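Local coordinates for protein glutamine synthetase (Helicobacter pylori, PDB 5ZLI) that is a glutamine synthetase of the GSI-beta class, assembled from twelve chains that each pair a small beta-grasp domain with a larger catalytic domain, at residues S73-T78 against V101-K106; G66-E71 against Y110-R115; N7-I12 against M52-I57; I41-G46 against G56-A61. All coordinates share one frame; numbering follows the deposited sequence.

Following the chain from its N terminus, contact 3 closes the first loop: the start of helix 9-20 meets 52-57 after the chain has passed through strands 26-32 and 38-44. Contact 4 begins within that span and ends on the same part of the chain, sharing G56 and I57 with contact 3, but runs on to A61. Both are complete before contact 2 opens at 66-71. Contact 1 lies wholly within the span of contact 2, pairing strands 74-81 and 94-103, while contact 2 joins the loop before them to the turn leading into helix 114-128. Strand 57-60 lies beside strand 74-81, so contacts 1 and 4 share one sheet.

Contact 1 of 4, residues S73-T78 against V101-K106; sequences SDMILT and VYDVYK
V101 and Y102 lie against I76 and L77 in an antiparallel pairing within the mixed sheet of the beta-grasp domain, strand 94-103 beside strand 74-81. V101 crosses M75 at about a right angle, its CG1 3.9 Å from M75 CE, and its CA-H points at the backbone O of I76. That same oxygen receives the hydrogen bond of the pair, from Y102 N to I76 O at 2.9 Å and nearly straight (162° at the hydrogen), so one acceptor serves two neighbouring residues. On the side chain of Y102, CB lies 3.5 Å from T78 OG1. After the paired residues D103 holds the chain as it turns: its OD2 accepts from Y105 N at 2.9 Å, nearly in line with the carboxylate C-O bond, and from K106 N, which sits well above the carboxylate plane. The first bond makes an Asx turn. V104 then comes back over the strand, CG1 meeting I76 CG1 at 3.7 Å, while its CG2 lies over the centre of the Y105 ring. At the start of strand 74-81, D74 forms salt bridges to R349 and R354 of a second subunit, which also packs on V104 and Y105. The ring of Y105 reaches this same end of the strand, and its side chain crosses that of M75 obliquely. The chi3 of M75, -80°, turns CE toward V101 and D103. M75 SD makes an oblique Met-aromatic contact, 5.0 Å from the Y105 ring centroid and 3.9 Å from Y105 CE1.

Contact 2 of 4, residues G66-E71 against Y110-R115; sequences GWQGIE and YEKCPR
W67 and Y110 meet in a T-shaped stack where a type I beta turn, Y110 to C113, leads into helix 114-128. The edge of Y110 is directed at the face of W67, with 5.0 Å between the centroids of the five-membered ring of W67 and the Y110 ring and 71° between the planes; Y110 CE2 lies 3.8 Å from W67 CD1. At its own edge the indole donates a hydrogen bond from W67 NE1 to K112 O (3.1 Å), approaching from above the carbonyl plane. P114 CD touches the six-membered ring near its plane. K112 replies with its side chain, whose bend at chi3 (-81°) carries CE toward the other loop; K112 NZ donates to G66 O at 3.0 Å and weakly to W67 O. Its CB meanwhile rests on one face of Y110. A second shell sets these groups: V101 and F64 pack on W67, M75 touches Y110, and C113, at the N-cap position, caps the first turn of the helix through its side chain. The loop of the beta-grasp domain is thereby tied to the start of a helix in the catalytic part. The turn itself is closed by C113 N donating to Y110 O at 3.1 Å.

Contact 3 of 4, residues N7-I12 against M52-I57; sequences NSESKI and MLKEGI
I12 and L53 carry the apolar part of this contact, their side chains sliding past each other in opposite directions. The ethyl branch of I12 is extended (chi2 178°), which sends CD1 out to L53 CB at 3.8 Å, while the other branch, CG2, meets L53 CD1 at 3.7 Å. L53 answers with both the base and one methyl of its side chain, and it also packs on F15 and F16 of helix 9-20 and on P79 and L81 of strand 74-81. K54 takes a different course. It leaves its backbone at the side of the contact, and its CG lies 3.9 Å from I12 CD1, the two side chains crossing at about a right angle. A bend at chi3 (86°) then turns CE toward the backbone of N7, 3.8 Å from N7 O. E9, bent at chi2, crosses K54 at about a right angle and brings OE1 against K54 CG and CD; the charged ends are not in contact, with E9 OE1 5.0 Å from K54 NZ, so any attraction is probably modest. K54 also touches a crystal neighbour, which may influence its shape. S8 stands at the N-cap position, and its backbone O accepts from both K11 N and I12 N as the helix starts. The arrangement is that of a helix end packed against a loop, here the first helix of the chain, 9-20, on the loop that leads into strand 57-60 of the beta-grasp sheet.

Contact 4 of 4, residues I41-G46 against G56-A61; sequences IAYSFG and GIPFDA
Y43, whose ring meets I57 and P58, is hydrogen-bonded through its backbone to V27 in strand 26-32, as I41 is to F29; across the contact, I57 bonds through its backbone to L77 in strand 74-81. No hydrogen bond joins 41-46 to 56-61, and the contact is made almost wholly by side chains. Strands 38-44 and 57-60 are linked in the beta-grasp sheet through strands 26-32, 94-103 and 74-81, yet the axes of 41-44 and 57-60 come within 10.2 Å, at 139° between their directions, consistent with a sheet curled enough to bring the two strands within side-chain contact. I57 reaches across with both branches: CG1 and CG2 each lie 3.7 Å from Y43 CE1, with CG2 near the plane of the ring, at its edge. Y43 and I57 run past each other in opposite directions. The phenol end of Y43 goes further and passes P58 at about a right angle, Y43 OH lying 3.8 Å from P58 CD. I41 stands beside this pair with CG1 anti to the backbone N (chi1 162°), and chi2 of 177° extends CD1 to 4.1 Å from I57 CG2. F29 also packs on I57, and L77 on I41. On the subunit side, A42 and Y43 pair in an antiparallel ladder with a strand of a second subunit, whose V219 packs on I41 and Y43. With mostly carbon meeting, beside the phenol oxygen of Y43 and, distantly, the carbonyl of P58, the two strands are held to each other by van der Waals packing, while backbone groups of I41, Y43, I57 and F59 bond to neighbouring strands.

Contact 1 of 4, residues S73-T78 against V101-K106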
# COMPACT_ATOMS: atom_id res chain seq x y z
N SER B 73 -51.16 -20.58 -16.04
CA SER B 73 -50.07 -19.66 -16.32
C SER B 73 -49.96 -19.28 -17.79
O SER B 73 -49.51 -18.18 -18.11
CB SER B 73 -48.73 -20.24 -15.85
OG SER B 73 -48.47 -21.49 -16.48
N ASP B 74 -50.31 -20.19 -18.69
CA ASP B 74 -50.07 -19.95 -20.11
C ASP B 74 -50.95 -18.80 -20.61
O ASP B 74 -52.17 -18.78 -20.40
CB ASP B 74 -50.34 -21.23 -20.90
CG ASP B 74 -49.38 -22.35 -20.52
OD1 ASP B 74 -49.25 -23.33 -21.29
OD2 ASP B 74 -48.78 -22.26 -19.43
N MET B 75 -50.33 -17.85 -21.32
CA MET B 75 -51.05 -16.78 -21.98
C MET B 75 -50.44 -16.59 -23.37
O MET B 75 -49.47 -17.26 -23.74
CB MET B 75 -51.00 -15.51 -21.13
CG MET B 75 -51.71 -15.63 -19.76
SD MET B 75 -53.50 -15.45 -19.66
CE MET B 75 -53.63 -13.67 -19.69
N ILE B 76 -50.98 -15.64 -24.13
CA ILE B 76 -50.53 -15.39 -25.49
C ILE B 76 -50.09 -13.94 -25.63
O ILE B 76 -50.70 -13.02 -25.07
CB ILE B 76 -51.63 -15.71 -26.53
CG1 ILE B 76 -51.88 -17.22 -26.63
CG2 ILE B 76 -51.29 -15.15 -27.90
CD1 ILE B 76 -50.74 -17.97 -27.20
N LEU B 77 -49.00 -13.73 -26.36
CA LEU B 77 -48.69 -12.41 -26.86
C LEU B 77 -49.32 -12.20 -28.22
O LEU B 77 -49.22 -13.06 -29.10
CB LEU B 77 -47.19 -12.15 -26.95
CG LEU B 77 -46.56 -12.18 -25.56
CD1 LEU B 77 -45.06 -12.03 -25.63
CD2 LEU B 77 -47.19 -11.09 -24.69
N THR B 78 -50.01 -11.09 -28.37
CA THR B 78 -50.58 -10.74 -29.65
C THR B 78 -49.80 -9.58 -30.23
O THR B 78 -49.90 -8.45 -29.71
CB THR B 78 -52.05 -10.37 -29.55
OG1 THR B 78 -52.68 -11.15 -28.52
CG2 THR B 78 -52.70 -10.60 -30.94
N VAL B 101 -51.35 -8.84 -24.39
CA VAL B 101 -51.70 -10.14 -23.84
C VAL B 101 -53.13 -10.50 -24.23
O VAL B 101 -54.06 -9.70 -24.05
CB VAL B 101 -51.54 -10.13 -22.32
CG1 VAL B 101 -51.12 -11.49 -21.78
CG2 VAL B 101 -50.51 -9.10 -21.95
N TYR B 102 -53.32 -11.70 -24.77
CA TYR B 102 -54.67 -12.21 -25.01
C TYR B 102 -55.00 -13.22 -23.93
O TYR B 102 -54.25 -14.18 -23.71
CB TYR B 102 -54.81 -12.86 -26.37
CG TYR B 102 -56.23 -13.37 -26.67
CD1 TYR B 102 -57.16 -12.54 -27.29
CD2 TYR B 102 -56.61 -14.67 -26.37
CE1 TYR B 102 -58.46 -13.00 -27.59
CE2 TYR B 102 -57.91 -15.14 -26.66
CZ TYR B 102 -58.82 -14.30 -27.28
OH TYR B 102 -60.09 -14.77 -27.58
N ASP B 103 -56.13 -13.00 -23.26
CA ASP B 103 -56.61 -13.88 -22.21
C ASP B 103 -57.24 -15.08 -22.90
O ASP B 103 -58.23 -14.93 -23.63
CB ASP B 103 -57.61 -13.12 -21.33
CG ASP B 103 -58.10 -13.91 -20.11
OD1 ASP B 103 -58.46 -13.27 -19.08
OD2 ASP B 103 -58.14 -15.16 -20.17
N VAL B 104 -56.66 -16.27 -22.70
CA VAL B 104 -57.14 -17.45 -23.41
C VAL B 104 -58.15 -18.20 -22.57
O VAL B 104 -58.79 -19.14 -23.08
CB VAL B 104 -56.00 -18.41 -23.78
CG1 VAL B 104 -54.97 -17.71 -24.67
CG2 VAL B 104 -55.37 -18.99 -22.53
N TYR B 105 -58.34 -17.81 -21.32
CA TYR B 105 -59.34 -18.42 -20.46
C TYR B 105 -60.68 -17.71 -20.57
O TYR B 105 -61.72 -18.33 -20.31
CB TYR B 105 -58.84 -18.41 -19.01
CG TYR B 105 -57.45 -19.03 -18.90
CD1 TYR B 105 -56.33 -18.27 -18.55
CD2 TYR B 105 -57.25 -20.39 -19.14
CE1 TYR B 105 -55.06 -18.86 -18.46
CE2 TYR B 105 -55.99 -20.97 -19.06
CZ TYR B 105 -54.91 -20.20 -18.72
OH TYR B 105 -53.68 -20.79 -18.65
N LYS B 106 -60.68 -16.46 -21.00
CA LYS B 106 -61.90 -15.71 -21.17
C LYS B 106 -62.13 -15.33 -22.62
O LYS B 106 -63.20 -14.81 -22.95
CB LYS B 106 -61.84 -14.46 -20.29
CG LYS B 106 -61.61 -14.84 -18.83
CD LYS B 106 -61.48 -13.68 -17.86
CE LYS B 106 -62.72 -13.41 -17.04
NZ LYS B 106 -62.47 -12.25 -16.14

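Contact 2 of 4, residues G66-E71 against Y110-R115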
# COMPACT_ATOMS: atom_id res chain seq x y z
N GLY B 66 -49.59 -9.39 -10.10
CA GLY B 66 -50.82 -8.81 -10.57
C GLY B 66 -51.46 -9.55 -11.73
O GLY B 66 -52.66 -9.34 -11.98
N TRP B 67 -50.74 -10.48 -12.37
CA TRP B 67 -51.23 -11.21 -13.54
C TRP B 67 -51.64 -12.60 -13.17
O TRP B 67 -52.51 -12.73 -12.22
CB TRP B 67 -50.15 -11.16 -14.64
CG TRP B 67 -50.18 -9.93 -15.45
CD1 TRP B 67 -50.96 -8.84 -15.23
CD2 TRP B 67 -49.51 -9.71 -16.69
NE1 TRP B 67 -50.76 -7.91 -16.23
CE2 TRP B 67 -49.88 -8.42 -17.14
CE3 TRP B 67 -48.61 -10.45 -17.45
CZ2 TRP B 67 -49.38 -7.87 -18.32
CZ3 TRP B 67 -48.11 -9.90 -18.62
CH2 TRP B 67 -48.50 -8.62 -19.04
N GLN B 68 -51.22 -13.67 -13.82
CA GLN B 68 -51.77 -15.02 -13.72
C GLN B 68 -51.11 -15.84 -12.60
O GLN B 68 -49.95 -15.62 -12.25
CB GLN B 68 -51.63 -15.73 -15.06
CG GLN B 68 -52.52 -15.19 -16.13
CD GLN B 68 -53.99 -15.29 -15.79
OE1 GLN B 68 -54.55 -16.38 -15.80
NE2 GLN B 68 -54.63 -14.16 -15.49
N GLY B 69 -51.91 -16.79 -12.01
CA GLY B 69 -51.38 -17.86 -11.19
C GLY B 69 -50.77 -19.01 -12.01
O GLY B 69 -51.02 -19.16 -13.20
N ILE B 70 -49.94 -19.81 -11.35
CA ILE B 70 -49.19 -20.87 -12.04
C ILE B 70 -50.12 -21.93 -12.62
O ILE B 70 -49.77 -22.58 -13.61
CB ILE B 70 -48.19 -21.52 -11.08
CG1 ILE B 70 -48.89 -21.82 -9.76
CG2 ILE B 70 -47.03 -20.60 -10.87
CD1 ILE B 70 -48.03 -22.52 -8.77
N GLU B 71 -51.25 -22.22 -11.95
CA GLU B 71 -52.18 -23.23 -12.45
C GLU B 71 -52.77 -22.85 -13.82
O GLU B 71 -53.04 -23.73 -14.65
CB GLU B 71 -53.30 -23.52 -11.44
CG GLU B 71 -54.26 -22.41 -11.10
CD GLU B 71 -53.91 -21.66 -9.83
OE1 GLU B 71 -52.77 -21.16 -9.73
OE2 GLU B 71 -54.76 -21.62 -8.91
N TYR B 110 -56.70 -9.26 -22.80
CA TYR B 110 -56.51 -9.45 -21.36
C TYR B 110 -56.93 -8.20 -20.62
O TYR B 110 -56.42 -7.11 -20.89
CB TYR B 110 -55.05 -9.78 -21.06
CG TYR B 110 -54.75 -10.25 -19.65
CD1 TYR B 110 -55.69 -10.92 -18.87
CD2 TYR B 110 -53.48 -10.06 -19.11
CE1 TYR B 110 -55.38 -11.38 -17.58
CE2 TYR B 110 -53.16 -10.50 -17.84
CZ TYR B 110 -54.10 -11.16 -17.08
OH TYR B 110 -53.71 -11.58 -15.83
N GLU B 111 -57.88 -8.36 -19.71
CA GLU B 111 -58.40 -7.16 -19.06
C GLU B 111 -57.38 -6.53 -18.12
O GLU B 111 -57.57 -5.38 -17.70
CB GLU B 111 -59.73 -7.51 -18.35
CG GLU B 111 -59.63 -8.42 -17.11
CD GLU B 111 -60.98 -8.99 -16.69
OE1 GLU B 111 -61.85 -8.21 -16.30
OE2 GLU B 111 -61.16 -10.23 -16.75
N LYS B 112 -56.27 -7.22 -17.82
CA LYS B 112 -55.21 -6.68 -16.96
C LYS B 112 -53.96 -6.34 -17.75
O LYS B 112 -52.94 -5.96 -17.15
CB LYS B 112 -54.87 -7.68 -15.85
CG LYS B 112 -56.03 -8.02 -14.94
CD LYS B 112 -55.60 -8.65 -13.63
CE LYS B 112 -55.32 -10.12 -13.80
NZ LYS B 112 -55.24 -10.79 -12.46
N CYS B 113 -54.05 -6.37 -19.09
CA CYS B 113 -52.95 -5.96 -19.94
C CYS B 113 -53.03 -4.44 -20.10
O CYS B 113 -53.98 -3.95 -20.71
CB CYS B 113 -53.02 -6.65 -21.30
SG CYS B 113 -51.89 -5.94 -22.53
N PRO B 114 -52.07 -3.68 -19.57
CA PRO B 114 -52.19 -2.22 -19.61
C PRO B 114 -52.35 -1.66 -21.01
O PRO B 114 -53.11 -0.71 -21.22
CB PRO B 114 -50.88 -1.76 -18.97
CG PRO B 114 -50.42 -2.89 -18.17
CD PRO B 114 -50.82 -4.11 -18.93
N ARG B 115 -51.56 -2.16 -21.96
CA ARG B 115 -51.73 -1.69 -23.33
C ARG B 115 -53.11 -2.07 -23.89
O ARG B 115 -53.66 -1.34 -24.73
CB ARG B 115 -50.57 -2.22 -24.17
CG ARG B 115 -50.44 -1.52 -25.45
CD ARG B 115 -49.23 -1.92 -26.24
NE ARG B 115 -49.72 -2.38 -27.53
CZ ARG B 115 -49.75 -1.66 -28.64
NH1 ARG B 115 -49.27 -0.43 -28.66
NH2 ARG B 115 -50.26 -2.18 -29.75

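Contact 3 of 4, residues N7-I12 against M52-I57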
# COMPACT_ATOMS: atom_id res chain seq x y z
N ASN B 7 -54.79 -8.80 -36.46
CA ASN B 7 -53.71 -8.22 -37.23
C ASN B 7 -53.81 -8.59 -38.73
O ASN B 7 -53.34 -9.65 -39.15
CB ASN B 7 -52.37 -8.69 -36.66
CG ASN B 7 -51.29 -7.62 -36.72
OD1 ASN B 7 -50.32 -7.65 -35.96
ND2 ASN B 7 -51.46 -6.66 -37.63
N SER B 8 -54.40 -7.69 -39.54
CA SER B 8 -54.78 -8.04 -40.91
C SER B 8 -53.56 -8.44 -41.73
O SER B 8 -52.50 -7.81 -41.68
CB SER B 8 -55.54 -6.87 -41.58
OG SER B 8 -54.70 -5.96 -42.28
N GLU B 9 -53.73 -9.50 -42.51
CA GLU B 9 -52.64 -10.08 -43.27
C GLU B 9 -52.21 -9.21 -44.44
O GLU B 9 -51.30 -9.60 -45.18
CB GLU B 9 -53.06 -11.45 -43.75
CG GLU B 9 -53.79 -12.23 -42.66
CD GLU B 9 -53.17 -13.59 -42.43
OE1 GLU B 9 -53.10 -14.03 -41.26
OE2 GLU B 9 -52.72 -14.23 -43.41
N SER B 10 -52.88 -8.08 -44.66
CA SER B 10 -52.28 -7.04 -45.48
C SER B 10 -51.03 -6.51 -44.79
O SER B 10 -50.00 -6.25 -45.43
CB SER B 10 -53.30 -5.92 -45.74
OG SER B 10 -54.59 -6.42 -46.08
N LYS B 11 -51.09 -6.40 -43.47
CA LYS B 11 -50.03 -5.83 -42.66
C LYS B 11 -48.99 -6.86 -42.23
O LYS B 11 -47.84 -6.49 -41.97
CB LYS B 11 -50.65 -5.13 -41.44
CG LYS B 11 -51.66 -3.99 -41.79
CD LYS B 11 -51.92 -3.06 -40.60
CE LYS B 11 -52.44 -3.86 -39.38
NZ LYS B 11 -52.15 -3.30 -38.01
N ILE B 12 -49.35 -8.13 -42.16
CA ILE B 12 -48.39 -9.18 -41.83
C ILE B 12 -47.45 -9.42 -43.00
O ILE B 12 -46.24 -9.61 -42.82
CB ILE B 12 -49.14 -10.46 -41.42
CG1 ILE B 12 -49.82 -10.26 -40.06
CG2 ILE B 12 -48.20 -11.68 -41.44
CD1 ILE B 12 -50.65 -11.45 -39.56
N MET B 52 -48.09 -17.46 -36.35
CA MET B 52 -47.67 -16.99 -35.03
C MET B 52 -47.95 -15.51 -34.84
O MET B 52 -48.01 -15.04 -33.70
CB MET B 52 -46.18 -17.26 -34.85
CG MET B 52 -45.81 -18.04 -33.62
SD MET B 52 -44.82 -19.43 -34.15
CE MET B 52 -43.42 -18.56 -34.82
N LEU B 53 -48.19 -14.76 -35.92
CA LEU B 53 -48.55 -13.35 -35.82
C LEU B 53 -50.04 -13.16 -35.70
O LEU B 53 -50.50 -12.05 -35.38
CB LEU B 53 -48.04 -12.57 -37.04
CG LEU B 53 -46.53 -12.42 -37.22
CD1 LEU B 53 -46.17 -11.50 -38.39
CD2 LEU B 53 -45.96 -11.85 -35.91
N LYS B 54 -50.80 -14.23 -35.92
CA LYS B 54 -52.23 -14.23 -35.74
C LYS B 54 -52.54 -14.87 -34.41
O LYS B 54 -52.91 -14.17 -33.45
CB LYS B 54 -52.91 -14.97 -36.89
CG LYS B 54 -53.08 -14.15 -38.18
CD LYS B 54 -54.56 -13.92 -38.55
CE LYS B 54 -55.16 -12.68 -37.85
NZ LYS B 54 -56.64 -12.51 -38.05
N GLU B 55 -52.36 -16.19 -34.33
CA GLU B 55 -52.60 -16.89 -33.07
C GLU B 55 -51.86 -16.20 -31.94
O GLU B 55 -52.47 -15.67 -31.01
CB GLU B 55 -52.20 -18.37 -33.20
CG GLU B 55 -53.30 -19.27 -33.81
CD GLU B 55 -53.03 -20.78 -33.69
OE1 GLU B 55 -53.90 -21.49 -33.13
OE2 GLU B 55 -51.97 -21.27 -34.15
N GLY B 56 -50.54 -16.08 -32.07
CA GLY B 56 -49.79 -15.34 -31.08
C GLY B 56 -48.58 -16.08 -30.56
O GLY B 56 -48.14 -17.10 -31.10
N ILE B 57 -47.98 -15.52 -29.54
CA ILE B 57 -46.77 -16.07 -28.96
C ILE B 57 -47.08 -16.52 -27.53
O ILE B 57 -47.59 -15.72 -26.74
CB ILE B 57 -45.60 -15.08 -28.98
CG1 ILE B 57 -45.00 -15.01 -30.38
CG2 ILE B 57 -44.56 -15.49 -27.98
CD1 ILE B 57 -45.78 -14.17 -31.33

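Contact 4 of 4, residues I41-G46 against G56-A61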
# COMPACT_ATOMS: atom_id res chain seq x y z
N ILE B 41 -39.07 -10.94 -25.66
CA ILE B 41 -38.80 -12.33 -25.99
C ILE B 41 -38.46 -12.37 -27.47
O ILE B 41 -39.24 -11.91 -28.31
CB ILE B 41 -39.99 -13.24 -25.64
CG1 ILE B 41 -39.88 -14.58 -26.36
CG2 ILE B 41 -41.28 -12.58 -25.93
CD1 ILE B 41 -40.98 -15.56 -26.01
N ALA B 42 -37.28 -12.86 -27.80
CA ALA B 42 -36.80 -12.78 -29.15
C ALA B 42 -37.01 -14.12 -29.84
O ALA B 42 -36.79 -15.17 -29.24
CB ALA B 42 -35.32 -12.39 -29.19
N TYR B 43 -37.50 -14.07 -31.07
CA TYR B 43 -37.63 -15.26 -31.90
C TYR B 43 -36.61 -15.19 -33.01
O TYR B 43 -36.42 -14.13 -33.62
CB TYR B 43 -39.02 -15.43 -32.49
CG TYR B 43 -39.98 -16.32 -31.71
CD1 TYR B 43 -40.81 -15.80 -30.70
CD2 TYR B 43 -40.07 -17.68 -31.99
CE1 TYR B 43 -41.70 -16.62 -30.00
CE2 TYR B 43 -40.94 -18.50 -31.30
CZ TYR B 43 -41.75 -17.97 -30.31
OH TYR B 43 -42.61 -18.81 -29.64
N SER B 44 -35.91 -16.29 -33.22
CA SER B 44 -35.04 -16.40 -34.37
C SER B 44 -35.89 -16.26 -35.61
O SER B 44 -36.80 -17.07 -35.84
CB SER B 44 -34.34 -17.77 -34.33
OG SER B 44 -33.29 -17.93 -35.29
N PHE B 45 -35.67 -15.19 -36.38
CA PHE B 45 -36.46 -15.00 -37.59
C PHE B 45 -36.30 -16.25 -38.44
O PHE B 45 -35.33 -17.01 -38.29
CB PHE B 45 -36.02 -13.75 -38.37
CG PHE B 45 -36.75 -13.52 -39.68
CD1 PHE B 45 -38.02 -12.96 -39.70
CD2 PHE B 45 -36.19 -13.89 -40.89
CE1 PHE B 45 -38.69 -12.74 -40.90
CE2 PHE B 45 -36.86 -13.68 -42.10
CZ PHE B 45 -38.10 -13.11 -42.10
N GLY B 46 -37.23 -16.47 -39.35
CA GLY B 46 -37.15 -17.65 -40.17
C GLY B 46 -37.84 -18.81 -39.52
O GLY B 46 -38.29 -19.73 -40.20
N GLY B 56 -50.54 -16.08 -32.07
CA GLY B 56 -49.79 -15.34 -31.08
C GLY B 56 -48.58 -16.08 -30.56
O GLY B 56 -48.14 -17.10 -31.10
N ILE B 57 -47.98 -15.52 -29.54
CA ILE B 57 -46.77 -16.07 -28.96
C ILE B 57 -47.08 -16.52 -27.53
O ILE B 57 -47.59 -15.72 -26.74
CB ILE B 57 -45.60 -15.08 -28.98
CG1 ILE B 57 -45.00 -15.01 -30.38
CG2 ILE B 57 -44.56 -15.49 -27.98
CD1 ILE B 57 -45.78 -14.17 -31.33
N PRO B 58 -46.84 -17.79 -27.19
CA PRO B 58 -47.09 -18.23 -25.81
C PRO B 58 -46.04 -17.68 -24.88
O PRO B 58 -44.89 -17.46 -25.28
CB PRO B 58 -46.96 -19.76 -25.90
CG PRO B 58 -46.17 -20.04 -27.19
CD PRO B 58 -46.06 -18.76 -27.98
N PHE B 59 -46.41 -17.48 -23.63
CA PHE B 59 -45.42 -17.12 -22.61
C PHE B 59 -45.98 -17.44 -21.23
O PHE B 59 -47.12 -17.86 -21.08
CB PHE B 59 -45.00 -15.66 -22.71
CG PHE B 59 -46.02 -14.68 -22.22
CD1 PHE B 59 -47.18 -14.46 -22.93
CD2 PHE B 59 -45.81 -13.97 -21.05
CE1 PHE B 59 -48.11 -13.55 -22.48
CE2 PHE B 59 -46.74 -13.06 -20.60
CZ PHE B 59 -47.88 -12.86 -21.31
N ASP B 60 -45.15 -17.21 -20.21
CA ASP B 60 -45.46 -17.58 -18.83
C ASP B 60 -45.93 -16.34 -18.06
O ASP B 60 -45.13 -15.58 -17.53
CB ASP B 60 -44.25 -18.23 -18.18
CG ASP B 60 -44.45 -18.51 -16.70
OD1 ASP B 60 -43.52 -19.11 -16.11
OD2 ASP B 60 -45.52 -18.18 -16.13
N ALA B 61 -47.24 -16.15 -18.00
CA ALA B 61 -47.77 -14.97 -17.31
C ALA B 61 -47.90 -15.14 -15.80
O ALA B 61 -48.43 -14.23 -15.14
CB ALA B 61 -49.12 -14.59 -17.90